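Local structure of penicillin-binding protein (Bacillus halodurans, 3TG9) at residues B[74-79]-B[271-276]; B[82-87]-B[157-162]; B[86-91]-B[101-106]; B[128-133]-B[163-168]; B[135-140]-B[153-158]. The protein probably reacts through an active-site serine with peptidoglycan peptides or beta-lactams, as a member of the serine beta-lactamase and penicillin-binding protein superfamily. All blocks are in the same frame, centred on the assembly; numbering follows the deposited sequence.

Four of the five contacts gather round helix 155-168, which follows a probable YxN element, Tyr152 to Asn154. Interactions 5, 2 and 4 follow one another along this helix from its start to its end, with the centres of 2 and 5 about 9 Å apart and those of 2 and 4 about 8 Å. Interaction 3, centred about 7 Å from interaction 5, lies beside the helix start, where Asp105 OD2 stands 3.0 Å from Asn154 N. Interaction 1 joins the same helical region to the connection between strands 269-271 and 276-279 of the beta-sheet and meets interaction 2 through Trp83. The likely SxxK residues, Ser55 and Lys58, lie nearby: Asn154 OD1 is hydrogen-bonded to Lys58 NZ.

Interaction 1: B[74-79]-B[271-276]; sequences LSFDTP and YGYGVW
Phe76 and Tyr273 make the whole contact, two buried rings that meet obliquely. Tyr273 CE2 comes in over one face of the Phe76 ring, 3.6 Å from Phe76 CE1, and sits above the centre of that ring. The planes stand at 46° and the centroids 4.7 Å apart. In each residue CG lies anti to the carbonyl carbon (chi1 -60° in Phe76, -77° in Tyr273), which sends the two rings toward each other. The contact ties the turn after helix 58-70, in the helical region, to the link between strands 269-271 and 276-279 of the antiparallel sheet, as expected for the two-part beta-lactamase fold. Polar bonds hold both ends. Tyr273 OH is hydrogen-bonded to His94 ND1 on helix 93-98. Phe76 occupies the type I turn from Ser75 to Thr78, where Ser75 O accepts from both Thr78 N (3.1 Å) and Thr78 OG1 (2.7 Å), from the same face of its carbonyl plane.

Interaction 2: B[82-87]-B[157-162]; sequences DWLDAP and FILLGL
Leu84 pushes its forked end against one side of helix 155-168, and its two methyl groups meet different parts of the helix. CD1 lies against the backbone of the earlier turn, 3.6 Å from Leu159 O, while CD2 rests 3.7 Å from Leu162 O. The same branches also find carbon: Leu84 CD2 is 3.8 Å from Leu162 CB, and Leu84 CD1 is 4.0 Å from Leu159 CD2. The side chains of Leu84 and Leu162 cross at about a right angle, and it is the root of the Leu162 chain, CB, that meets the fork. Leu159, whose CB does not point at the loop, reaches it with the end of its chain. This close part is small, and around it the 82-87 loop quickly leaves the helix. Asp82, Asp85 and Pro87 are exposed to solvent, and the Trp83 indole turns from this segment to pack on Leu74, Thr78 and Val167. One helical turn further on, Trp83 O is hydrogen-bonded to Ser166 OG. No hydrogen bond joins residues 82-87 to 157-162, so one leucine on the loop connecting helices 58-70 and 93-98 meets the helix through dispersion and the exclusion of water.

Interaction 3: B[86-91]-B[101-106]; sequences APFPNV and SGVPDY
Val91 and Phe88 project side by side from a type II turn, and Val103 meets both. Its CG1 methyl is the central bump: it lies 3.6 Å from Phe88 CD1 and 4.0 Å from Val91 CG2, filling the hollow between the phenyl ring and the valine. CG1 stands anti to the Val103 carbonyl carbon (chi1 -62°), which directs it into this hollow. It approaches the phenyl ring obliquely, and the two side chains cross at about a right angle. Further along the chain, Pro104 fits against the rim of the same ring, with CD near the ring plane and 3.8 Å from Phe88 CE1. At the other end Val91 straddles Ser101: CG2 comes to 3.4 Å from Ser101 O, while CG1 touches Ser101 CB at 3.9 Å. Each half of the contact is shaped by its own backbone. Val91 N bonds to Phe88 O across the turn, and Val103 N donates to Ser101 OG in an ST turn, at an N-H...O angle of 167°. Leu159 of helix 155-168 packs on both Phe88 and Val103. The contact brings together the chain that leads into the short helix 93-98 and the chain that leaves it. With all five touching residues buried and no hydrogen bond across, their cohesion is hydrophobic, while the Ser101 hydroxyl accepts a bond from its own segment.

Interaction 4: B[128-133]-B[163-168]; sequences RRLKDF and VVESVS
Arg129 reaches Glu165 through NH2, which donates to OE2 at 3.0 Å in a salt bridge with an N-H...O angle of 147°. The carboxylate oxygen lies at the edge of the guanidinium, close to its plane, but the donor comes from well above the carboxylate plane, 53° out of it, and the two flat groups are turned 55° apart. The arginine chain bends at chi2 and chi3 to bring its head round, whereas Glu165 is extended beyond CG. A water joins the same pair: it accepts from Arg129 NE at 2.8 Å and from Leu130 N, and donates to Glu165 OE2 at 2.7 Å. Because OE2 also accepts from Phe172 N at the start of helix 172-182, this one oxygen connects the 128-133 loop, the last turns of helix 155-168 and the next helix within the helical region of the beta-lactamase fold. The loop is braced behind the bridge by Asp132 OD2, which takes bonds from Arg128 N (3.1 Å) and Arg129 N (2.8 Å). Packing across the segments is slight: Leu130 CG lies 4.0 Å from Glu165 OE2, a carbon beside the carboxylate. Beyond them, Leu130 packs on Leu162 and Phe172.

Interaction 5: B[135-140]-B[153-158]; sequences PLFQHA and NNAGFI
Ala155 sets its methyl group squarely on the Phe137 ring in a CH-pi contact. Its CB lies 3.5 Å from the ring centroid and only 7° off the ring normal. The six ring carbons are nearly equally far from it: Ala155 CB is 3.6 Å from Phe137 CD1, and Ala155 CB is 3.8 Å from Phe137 CD2. With CG between the backbone N and the carbonyl carbon (chi1 68°), the ring is placed against the helix. Apolar packing adds a looser touch at the rim, where Ile158 CG2, one turn along, comes within 4.4 Å of Phe137 CZ near the ring plane. Hydrogen bonds lie within each segment and none crosses between them. On the loop side, Ala140 N bonds to Phe137 O, closing a type I turn. On the helix side, Asn153 OD1 accepts from Gly156 N at 2.6 Å in a capping bond with an N-H...O angle of 150°. Asp105 reinforces this start from outside, its two carboxylate oxygens accepting from Asn154 N and Ala155 N. Asn154 OD1 in turn takes a hydrogen bond from Lys58 NZ, and its ND2 bonds to Glu109 OE1. With Tyr152 just before, the sequence Tyr-Asn-Asn fits the YxN motif of class C beta-lactamases and related penicillin-binding proteins, and its position beside the lysine of a probable SxxK motif is consistent with the wall of their active site.

Interaction 1: B[74-79]-B[271-276]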
# COMPACT_ATOMS: atom_id res chain seq x y z
N LEU B 74 9.33 -6.39 -36.72
CA LEU B 74 9.38 -4.95 -36.49
C LEU B 74 10.75 -4.40 -36.89
O LEU B 74 11.73 -5.15 -36.93
CB LEU B 74 9.14 -4.68 -35.01
CG LEU B 74 9.32 -3.29 -34.41
CD1 LEU B 74 8.13 -2.38 -34.73
CD2 LEU B 74 9.50 -3.42 -32.91
N SER B 75 10.82 -3.11 -37.19
CA SER B 75 12.08 -2.45 -37.53
C SER B 75 12.24 -1.10 -36.82
O SER B 75 11.26 -0.51 -36.38
CB SER B 75 12.19 -2.26 -39.05
OG SER B 75 11.58 -1.05 -39.45
N PHE B 76 13.47 -0.62 -36.70
CA PHE B 76 13.74 0.62 -35.97
C PHE B 76 13.24 1.86 -36.71
O PHE B 76 13.21 2.96 -36.14
CB PHE B 76 15.23 0.76 -35.64
CG PHE B 76 15.77 -0.37 -34.80
CD1 PHE B 76 15.24 -0.65 -33.55
CD2 PHE B 76 16.83 -1.14 -35.25
CE1 PHE B 76 15.75 -1.68 -32.78
CE2 PHE B 76 17.35 -2.17 -34.48
CZ PHE B 76 16.80 -2.43 -33.24
N ASP B 77 12.86 1.68 -37.97
CA ASP B 77 12.35 2.78 -38.79
C ASP B 77 10.83 2.80 -38.82
O ASP B 77 10.22 3.77 -39.27
CB ASP B 77 12.88 2.66 -40.23
CG ASP B 77 14.33 3.03 -40.34
OD1 ASP B 77 14.76 3.94 -39.59
OD2 ASP B 77 15.04 2.42 -41.18
N THR B 78 10.24 1.72 -38.33
CA THR B 78 8.80 1.58 -38.28
C THR B 78 8.20 2.78 -37.58
O THR B 78 8.66 3.16 -36.50
CB THR B 78 8.41 0.30 -37.53
OG1 THR B 78 9.14 -0.81 -38.07
CG2 THR B 78 6.91 0.04 -37.65
N PRO B 79 7.18 3.41 -38.19
CA PRO B 79 6.48 4.54 -37.57
C PRO B 79 5.58 4.06 -36.45
O PRO B 79 5.03 2.96 -36.52
CB PRO B 79 5.63 5.10 -38.72
CG PRO B 79 6.23 4.53 -39.97
CD PRO B 79 6.75 3.18 -39.58
N TYR B 271 23.72 7.99 -25.25
CA TYR B 271 22.63 7.05 -25.01
C TYR B 271 22.56 6.08 -26.18
O TYR B 271 22.75 6.47 -27.33
CB TYR B 271 21.30 7.78 -24.85
CG TYR B 271 20.25 7.04 -24.04
CD1 TYR B 271 19.15 6.45 -24.67
CD2 TYR B 271 20.35 6.93 -22.66
CE1 TYR B 271 18.19 5.79 -23.94
CE2 TYR B 271 19.38 6.27 -21.93
CZ TYR B 271 18.31 5.69 -22.57
OH TYR B 271 17.35 5.02 -21.84
N GLY B 272 22.31 4.81 -25.88
CA GLY B 272 22.14 3.81 -26.92
C GLY B 272 20.66 3.57 -27.13
O GLY B 272 19.88 4.51 -27.25
N TYR B 273 20.28 2.30 -27.20
CA TYR B 273 18.88 1.92 -27.13
C TYR B 273 18.54 1.51 -25.70
O TYR B 273 18.78 0.37 -25.30
CB TYR B 273 18.59 0.76 -28.08
CG TYR B 273 18.47 1.15 -29.54
CD1 TYR B 273 18.26 2.47 -29.92
CD2 TYR B 273 18.53 0.18 -30.53
CE1 TYR B 273 18.13 2.82 -31.26
CE2 TYR B 273 18.41 0.52 -31.87
CZ TYR B 273 18.20 1.83 -32.22
OH TYR B 273 18.08 2.16 -33.55
N GLY B 274 18.00 2.44 -24.92
CA GLY B 274 17.55 2.14 -23.57
C GLY B 274 18.67 1.90 -22.58
O GLY B 274 18.46 1.28 -21.53
N VAL B 275 19.86 2.39 -22.91
CA VAL B 275 21.01 2.21 -22.03
C VAL B 275 21.88 3.47 -22.10
O VAL B 275 21.89 4.15 -23.13
CB VAL B 275 21.80 0.94 -22.43
CG1 VAL B 275 22.38 1.09 -23.83
CG2 VAL B 275 22.88 0.61 -21.41
N TRP B 276 22.58 3.80 -21.02
CA TRP B 276 23.54 4.91 -21.01
C TRP B 276 24.93 4.42 -21.38
O TRP B 276 25.31 3.29 -21.06
CB TRP B 276 23.60 5.58 -19.63
CG TRP B 276 22.37 6.35 -19.26
CD1 TRP B 276 21.36 5.94 -18.44
CD2 TRP B 276 22.03 7.68 -19.67
NE1 TRP B 276 20.41 6.93 -18.32
CE2 TRP B 276 20.80 8.01 -19.07
CE3 TRP B 276 22.66 8.62 -20.49
CZ2 TRP B 276 20.18 9.24 -19.27
CZ3 TRP B 276 22.04 9.85 -20.69
CH2 TRP B 276 20.82 10.15 -20.08

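Interaction 2: B[82-87]-B[157-162]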
# COMPACT_ATOMS: atom_id res chain seq x y z
N ASP B 82 2.09 2.89 -37.21
CA ASP B 82 1.91 1.53 -37.71
C ASP B 82 1.28 0.59 -36.69
O ASP B 82 0.54 -0.32 -37.06
CB ASP B 82 3.25 0.95 -38.18
CG ASP B 82 3.48 1.15 -39.67
OD1 ASP B 82 2.99 2.15 -40.22
OD2 ASP B 82 4.17 0.29 -40.27
N TRP B 83 1.58 0.79 -35.41
CA TRP B 83 1.20 -0.18 -34.38
C TRP B 83 0.28 0.36 -33.28
O TRP B 83 -0.41 -0.42 -32.62
CB TRP B 83 2.45 -0.80 -33.75
CG TRP B 83 3.20 -1.69 -34.68
CD1 TRP B 83 4.27 -1.35 -35.47
CD2 TRP B 83 2.95 -3.08 -34.94
NE1 TRP B 83 4.69 -2.44 -36.19
CE2 TRP B 83 3.90 -3.51 -35.88
CE3 TRP B 83 2.01 -4.00 -34.45
CZ2 TRP B 83 3.94 -4.83 -36.36
CZ3 TRP B 83 2.05 -5.30 -34.92
CH2 TRP B 83 3.01 -5.70 -35.87
N LEU B 84 0.27 1.67 -33.08
CA LEU B 84 -0.59 2.28 -32.07
C LEU B 84 -1.60 3.24 -32.69
O LEU B 84 -1.31 3.89 -33.70
CB LEU B 84 0.24 3.01 -31.00
CG LEU B 84 1.43 2.26 -30.38
CD1 LEU B 84 2.00 3.06 -29.21
CD2 LEU B 84 1.02 0.88 -29.93
N ASP B 85 -2.78 3.33 -32.09
CA ASP B 85 -3.81 4.26 -32.55
C ASP B 85 -3.45 5.69 -32.20
O ASP B 85 -3.45 6.57 -33.07
CB ASP B 85 -5.17 3.92 -31.93
CG ASP B 85 -5.74 2.61 -32.44
OD1 ASP B 85 -5.47 2.25 -33.60
OD2 ASP B 85 -6.47 1.93 -31.67
N ALA B 86 -3.16 5.93 -30.93
CA ALA B 86 -2.77 7.26 -30.48
C ALA B 86 -1.67 7.80 -31.39
O ALA B 86 -0.57 7.26 -31.43
CB ALA B 86 -2.30 7.22 -29.04
N PRO B 87 -1.99 8.86 -32.14
CA PRO B 87 -1.08 9.44 -33.14
C PRO B 87 0.01 10.28 -32.51
O PRO B 87 -0.26 11.12 -31.65
CB PRO B 87 -2.01 10.35 -33.94
CG PRO B 87 -3.03 10.76 -32.96
CD PRO B 87 -3.32 9.49 -32.21
N PHE B 157 8.79 5.54 -23.28
CA PHE B 157 9.02 4.11 -23.03
C PHE B 157 7.74 3.37 -22.70
O PHE B 157 7.68 2.14 -22.84
CB PHE B 157 10.14 3.88 -22.01
CG PHE B 157 11.49 3.73 -22.64
CD1 PHE B 157 12.09 4.81 -23.29
CD2 PHE B 157 12.14 2.51 -22.64
CE1 PHE B 157 13.33 4.68 -23.90
CE2 PHE B 157 13.38 2.37 -23.26
CZ PHE B 157 13.98 3.45 -23.89
N ILE B 158 6.72 4.10 -22.27
CA ILE B 158 5.37 3.53 -22.20
C ILE B 158 4.92 3.16 -23.61
O ILE B 158 4.45 2.05 -23.85
CB ILE B 158 4.33 4.51 -21.61
CG1 ILE B 158 4.63 4.79 -20.14
CG2 ILE B 158 2.93 3.95 -21.79
CD1 ILE B 158 4.46 3.56 -19.26
N LEU B 159 5.08 4.10 -24.55
CA LEU B 159 4.70 3.87 -25.94
C LEU B 159 5.41 2.65 -26.52
O LEU B 159 4.79 1.85 -27.23
CB LEU B 159 4.97 5.12 -26.80
CG LEU B 159 4.12 6.35 -26.44
CD1 LEU B 159 4.60 7.60 -27.17
CD2 LEU B 159 2.65 6.08 -26.71
N LEU B 160 6.69 2.50 -26.23
CA LEU B 160 7.42 1.31 -26.65
C LEU B 160 6.80 0.03 -26.05
O LEU B 160 6.68 -0.99 -26.72
CB LEU B 160 8.90 1.42 -26.30
CG LEU B 160 9.80 2.33 -27.15
CD1 LEU B 160 11.20 2.44 -26.55
CD2 LEU B 160 9.89 1.85 -28.60
N GLY B 161 6.39 0.11 -24.79
CA GLY B 161 5.74 -1.03 -24.15
C GLY B 161 4.46 -1.42 -24.86
O GLY B 161 4.18 -2.61 -25.05
N LEU B 162 3.69 -0.42 -25.25
CA LEU B 162 2.47 -0.64 -26.01
C LEU B 162 2.75 -1.27 -27.37
O LEU B 162 1.95 -2.04 -27.89
CB LEU B 162 1.69 0.67 -26.15
CG LEU B 162 1.07 1.08 -24.81
CD1 LEU B 162 0.43 2.46 -24.87
CD2 LEU B 162 0.06 0.03 -24.36

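Interaction 3: B[86-91]-B[101-106]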
# COMPACT_ATOMS: atom_id res chain seq x y z
N ALA B 86 -3.16 5.93 -30.93
CA ALA B 86 -2.77 7.26 -30.48
C ALA B 86 -1.67 7.80 -31.39
O ALA B 86 -0.57 7.26 -31.43
CB ALA B 86 -2.30 7.22 -29.04
N PRO B 87 -1.99 8.86 -32.14
CA PRO B 87 -1.08 9.44 -33.14
C PRO B 87 0.01 10.28 -32.51
O PRO B 87 -0.26 11.12 -31.65
CB PRO B 87 -2.01 10.35 -33.94
CG PRO B 87 -3.03 10.76 -32.96
CD PRO B 87 -3.32 9.49 -32.21
N PHE B 88 1.25 10.06 -32.96
CA PHE B 88 2.36 10.95 -32.67
C PHE B 88 3.15 11.11 -33.96
O PHE B 88 4.11 10.37 -34.20
CB PHE B 88 3.23 10.42 -31.53
CG PHE B 88 2.49 10.28 -30.22
CD1 PHE B 88 2.51 11.30 -29.29
CD2 PHE B 88 1.75 9.14 -29.94
CE1 PHE B 88 1.82 11.19 -28.10
CE2 PHE B 88 1.06 9.02 -28.75
CZ PHE B 88 1.10 10.05 -27.83
N PRO B 89 2.71 12.05 -34.80
CA PRO B 89 3.19 12.32 -36.16
C PRO B 89 4.69 12.14 -36.35
O PRO B 89 5.48 12.82 -35.70
CB PRO B 89 2.79 13.78 -36.37
CG PRO B 89 1.50 13.89 -35.62
CD PRO B 89 1.62 12.96 -34.43
N ASN B 90 5.05 11.23 -37.25
CA ASN B 90 6.43 11.03 -37.68
C ASN B 90 7.32 10.36 -36.64
O ASN B 90 8.52 10.16 -36.87
CB ASN B 90 7.05 12.34 -38.17
CG ASN B 90 6.45 12.81 -39.47
OD1 ASN B 90 5.79 13.84 -39.52
ND2 ASN B 90 6.65 12.03 -40.53
N VAL B 91 6.74 10.01 -35.50
CA VAL B 91 7.51 9.32 -34.47
C VAL B 91 7.79 7.87 -34.87
O VAL B 91 6.91 7.17 -35.39
CB VAL B 91 6.86 9.42 -33.08
CG1 VAL B 91 7.54 8.47 -32.11
CG2 VAL B 91 6.93 10.85 -32.58
N SER B 101 12.12 11.45 -29.61
CA SER B 101 10.81 11.39 -30.27
C SER B 101 10.02 12.69 -30.23
O SER B 101 9.16 12.93 -31.08
CB SER B 101 9.95 10.30 -29.63
OG SER B 101 9.44 10.74 -28.38
N GLY B 102 10.28 13.52 -29.22
CA GLY B 102 9.55 14.75 -29.04
C GLY B 102 8.16 14.62 -28.43
O GLY B 102 7.49 15.63 -28.20
N VAL B 103 7.70 13.40 -28.17
CA VAL B 103 6.38 13.19 -27.57
C VAL B 103 6.25 13.92 -26.23
O VAL B 103 7.25 14.17 -25.56
CB VAL B 103 6.05 11.69 -27.36
CG1 VAL B 103 6.03 10.97 -28.69
CG2 VAL B 103 7.05 11.04 -26.41
N PRO B 104 5.01 14.27 -25.84
CA PRO B 104 4.81 14.83 -24.50
C PRO B 104 5.00 13.73 -23.46
O PRO B 104 4.75 12.56 -23.75
CB PRO B 104 3.36 15.28 -24.52
CG PRO B 104 2.70 14.38 -25.52
CD PRO B 104 3.75 14.05 -26.55
N ASP B 105 5.45 14.10 -22.27
CA ASP B 105 5.72 13.15 -21.19
C ASP B 105 4.64 13.34 -20.13
O ASP B 105 4.04 14.41 -20.04
CB ASP B 105 7.09 13.47 -20.61
CG ASP B 105 7.72 12.29 -19.88
OD1 ASP B 105 6.99 11.34 -19.51
OD2 ASP B 105 8.95 12.33 -19.69
N TYR B 106 4.39 12.32 -19.31
CA TYR B 106 3.51 12.52 -18.16
C TYR B 106 4.33 12.93 -16.94
O TYR B 106 3.79 13.36 -15.92
CB TYR B 106 2.67 11.27 -17.88
CG TYR B 106 3.44 10.08 -17.34
CD1 TYR B 106 3.46 9.80 -15.98
CD2 TYR B 106 4.13 9.24 -18.19
CE1 TYR B 106 4.15 8.71 -15.48
CE2 TYR B 106 4.83 8.14 -17.70
CZ TYR B 106 4.84 7.88 -16.34
OH TYR B 106 5.53 6.80 -15.86

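Interaction 4: B[128-133]-B[163-168]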
# COMPACT_ATOMS: atom_id res chain seq x y z
N ARG B 128 -2.57 -0.27 -13.93
CA ARG B 128 -2.23 -1.68 -13.94
C ARG B 128 -1.81 -2.19 -15.31
O ARG B 128 -1.10 -3.19 -15.42
CB ARG B 128 -3.39 -2.48 -13.36
CG ARG B 128 -3.97 -1.80 -12.14
CD ARG B 128 -4.52 -2.80 -11.16
NE ARG B 128 -3.48 -3.56 -10.48
CZ ARG B 128 -3.36 -3.70 -9.16
NH1 ARG B 128 -2.37 -4.43 -8.67
NH2 ARG B 128 -4.22 -3.14 -8.32
N ARG B 129 -2.25 -1.49 -16.36
CA ARG B 129 -1.86 -1.82 -17.71
C ARG B 129 -1.19 -0.60 -18.30
O ARG B 129 -1.46 0.52 -17.87
CB ARG B 129 -3.07 -2.20 -18.56
CG ARG B 129 -3.91 -3.33 -18.01
CD ARG B 129 -3.15 -4.64 -17.97
NE ARG B 129 -2.26 -4.80 -19.12
CZ ARG B 129 -2.64 -5.23 -20.31
NH1 ARG B 129 -3.91 -5.54 -20.54
NH2 ARG B 129 -1.75 -5.35 -21.29
N LEU B 130 -0.33 -0.81 -19.28
CA LEU B 130 0.39 0.29 -19.89
C LEU B 130 -0.56 1.30 -20.51
O LEU B 130 -0.30 2.51 -20.49
CB LEU B 130 1.38 -0.24 -20.93
CG LEU B 130 2.48 -1.16 -20.40
CD1 LEU B 130 3.53 -1.38 -21.47
CD2 LEU B 130 3.11 -0.60 -19.15
N LYS B 131 -1.67 0.83 -21.06
CA LYS B 131 -2.64 1.74 -21.67
C LYS B 131 -3.20 2.73 -20.67
O LYS B 131 -3.67 3.80 -21.05
CB LYS B 131 -3.75 0.98 -22.39
CG LYS B 131 -3.88 -0.49 -22.03
CD LYS B 131 -4.89 -0.72 -20.92
CE LYS B 131 -6.21 -0.05 -21.25
NZ LYS B 131 -6.71 -0.48 -22.58
N ASP B 132 -3.13 2.39 -19.38
CA ASP B 132 -3.68 3.27 -18.35
C ASP B 132 -2.89 4.58 -18.27
O ASP B 132 -3.38 5.57 -17.73
CB ASP B 132 -3.73 2.57 -16.99
CG ASP B 132 -4.67 1.38 -16.98
OD1 ASP B 132 -5.74 1.46 -17.63
OD2 ASP B 132 -4.36 0.36 -16.33
N PHE B 133 -1.68 4.58 -18.81
CA PHE B 133 -0.86 5.79 -18.81
C PHE B 133 -1.23 6.73 -19.95
O PHE B 133 -0.96 7.93 -19.87
CB PHE B 133 0.63 5.44 -18.87
CG PHE B 133 1.15 4.75 -17.63
CD1 PHE B 133 1.95 5.44 -16.73
CD2 PHE B 133 0.85 3.42 -17.37
CE1 PHE B 133 2.44 4.82 -15.59
CE2 PHE B 133 1.33 2.80 -16.23
CZ PHE B 133 2.13 3.50 -15.34
N VAL B 163 3.90 -0.94 -27.95
CA VAL B 163 4.29 -1.56 -29.21
C VAL B 163 4.62 -3.03 -28.99
O VAL B 163 4.19 -3.89 -29.76
CB VAL B 163 5.48 -0.83 -29.87
CG1 VAL B 163 6.02 -1.64 -31.04
CG2 VAL B 163 5.05 0.57 -30.32
N VAL B 164 5.37 -3.32 -27.93
CA VAL B 164 5.71 -4.70 -27.62
C VAL B 164 4.46 -5.55 -27.46
O VAL B 164 4.40 -6.69 -27.92
CB VAL B 164 6.56 -4.81 -26.34
CG1 VAL B 164 6.63 -6.26 -25.86
CG2 VAL B 164 7.96 -4.26 -26.59
N GLU B 165 3.44 -4.98 -26.81
CA GLU B 165 2.19 -5.68 -26.58
C GLU B 165 1.44 -5.88 -27.88
O GLU B 165 0.93 -6.97 -28.17
CB GLU B 165 1.31 -4.90 -25.59
CG GLU B 165 1.83 -4.90 -24.16
CD GLU B 165 0.89 -4.23 -23.18
OE1 GLU B 165 0.02 -3.44 -23.60
OE2 GLU B 165 1.03 -4.49 -21.97
N SER B 166 1.37 -4.81 -28.66
CA SER B 166 0.62 -4.81 -29.91
C SER B 166 1.22 -5.77 -30.93
O SER B 166 0.50 -6.40 -31.71
CB SER B 166 0.57 -3.39 -30.48
OG SER B 166 -0.35 -3.30 -31.55
N VAL B 167 2.55 -5.87 -30.92
CA VAL B 167 3.27 -6.75 -31.84
C VAL B 167 3.27 -8.19 -31.36
O VAL B 167 3.19 -9.12 -32.16
CB VAL B 167 4.74 -6.30 -32.02
CG1 VAL B 167 5.55 -7.35 -32.75
CG2 VAL B 167 4.81 -4.94 -32.74
N SER B 168 3.39 -8.38 -30.05
CA SER B 168 3.49 -9.72 -29.49
C SER B 168 2.12 -10.34 -29.18
O SER B 168 1.93 -11.54 -29.33
CB SER B 168 4.36 -9.72 -28.23
OG SER B 168 3.70 -9.07 -27.15
O HOH W 1 0.41 -3.98 -19.42

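Interaction 5: B[135-140]-B[153-158]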
# COMPACT_ATOMS: atom_id res chain seq x y z
N PRO B 135 -3.91 8.31 -21.23
CA PRO B 135 -4.65 9.55 -21.00
C PRO B 135 -3.78 10.62 -20.35
O PRO B 135 -4.06 11.81 -20.52
CB PRO B 135 -5.75 9.14 -20.03
CG PRO B 135 -5.93 7.68 -20.25
CD PRO B 135 -4.56 7.16 -20.57
N LEU B 136 -2.73 10.21 -19.64
CA LEU B 136 -1.88 11.14 -18.89
C LEU B 136 -0.99 12.02 -19.77
O LEU B 136 -0.35 12.95 -19.28
CB LEU B 136 -0.99 10.38 -17.89
CG LEU B 136 -1.69 9.51 -16.85
CD1 LEU B 136 -0.67 8.86 -15.92
CD2 LEU B 136 -2.70 10.33 -16.05
N PHE B 137 -0.94 11.73 -21.07
CA PHE B 137 -0.06 12.49 -21.95
C PHE B 137 -0.47 12.52 -23.43
O PHE B 137 -0.04 13.40 -24.17
CB PHE B 137 1.38 11.97 -21.82
CG PHE B 137 1.58 10.58 -22.36
CD1 PHE B 137 2.03 10.38 -23.66
CD2 PHE B 137 1.34 9.47 -21.57
CE1 PHE B 137 2.23 9.09 -24.16
CE2 PHE B 137 1.54 8.18 -22.06
CZ PHE B 137 1.98 7.99 -23.35
N GLN B 138 -1.29 11.55 -23.84
CA GLN B 138 -1.56 11.33 -25.26
C GLN B 138 -2.19 12.53 -25.95
O GLN B 138 -2.07 12.68 -27.16
CB GLN B 138 -2.44 10.09 -25.46
CG GLN B 138 -3.92 10.34 -25.25
CD GLN B 138 -4.74 9.06 -25.32
OE1 GLN B 138 -5.50 8.75 -24.41
NE2 GLN B 138 -4.59 8.32 -26.41
N HIS B 139 -2.86 13.39 -25.19
CA HIS B 139 -3.56 14.55 -25.77
C HIS B 139 -2.73 15.83 -25.69
O HIS B 139 -3.17 16.89 -26.15
CB HIS B 139 -4.89 14.78 -25.06
CG HIS B 139 -5.87 13.66 -25.23
ND1 HIS B 139 -6.27 13.19 -26.46
CD2 HIS B 139 -6.53 12.91 -24.31
CE1 HIS B 139 -7.13 12.20 -26.30
NE2 HIS B 139 -7.31 12.01 -25.00
N ALA B 140 -1.55 15.73 -25.11
CA ALA B 140 -0.69 16.90 -24.98
C ALA B 140 0.11 17.10 -26.27
O ALA B 140 0.35 16.15 -27.01
CB ALA B 140 0.23 16.76 -23.77
N ASN B 153 12.58 10.94 -21.65
CA ASN B 153 11.13 10.88 -21.73
C ASN B 153 10.58 9.52 -21.29
O ASN B 153 10.88 8.49 -21.89
CB ASN B 153 10.71 11.18 -23.17
CG ASN B 153 9.22 11.38 -23.32
OD1 ASN B 153 8.43 10.50 -22.98
ND2 ASN B 153 8.83 12.54 -23.83
N ASN B 154 9.75 9.54 -20.25
CA ASN B 154 9.18 8.31 -19.70
C ASN B 154 8.01 7.77 -20.52
O ASN B 154 7.92 6.57 -20.79
CB ASN B 154 8.78 8.54 -18.25
CG ASN B 154 9.97 8.76 -17.35
OD1 ASN B 154 10.79 7.86 -17.17
ND2 ASN B 154 10.08 9.95 -16.79
N ALA B 155 7.12 8.67 -20.92
CA ALA B 155 5.98 8.29 -21.75
C ALA B 155 6.48 7.60 -23.02
O ALA B 155 5.85 6.67 -23.52
CB ALA B 155 5.14 9.52 -22.10
N GLY B 156 7.63 8.04 -23.52
CA GLY B 156 8.21 7.42 -24.69
C GLY B 156 8.48 5.94 -24.51
O GLY B 156 8.42 5.16 -25.46
N PHE B 157 8.79 5.54 -23.28
CA PHE B 157 9.02 4.11 -23.03
C PHE B 157 7.74 3.37 -22.70
O PHE B 157 7.68 2.14 -22.84
CB PHE B 157 10.14 3.88 -22.01
CG PHE B 157 11.49 3.73 -22.64
CD1 PHE B 157 12.09 4.81 -23.29
CD2 PHE B 157 12.14 2.51 -22.64
CE1 PHE B 157 13.33 4.68 -23.90
CE2 PHE B 157 13.38 2.37 -23.26
CZ PHE B 157 13.98 3.45 -23.89
N ILE B 158 6.72 4.10 -22.27
CA ILE B 158 5.37 3.53 -22.20
C ILE B 158 4.92 3.16 -23.61
O ILE B 158 4.45 2.05 -23.85
CB ILE B 158 4.33 4.51 -21.61
CG1 ILE B 158 4.63 4.79 -20.14
CG2 ILE B 158 2.93 3.95 -21.79
CD1 ILE B 158 4.46 3.56 -19.26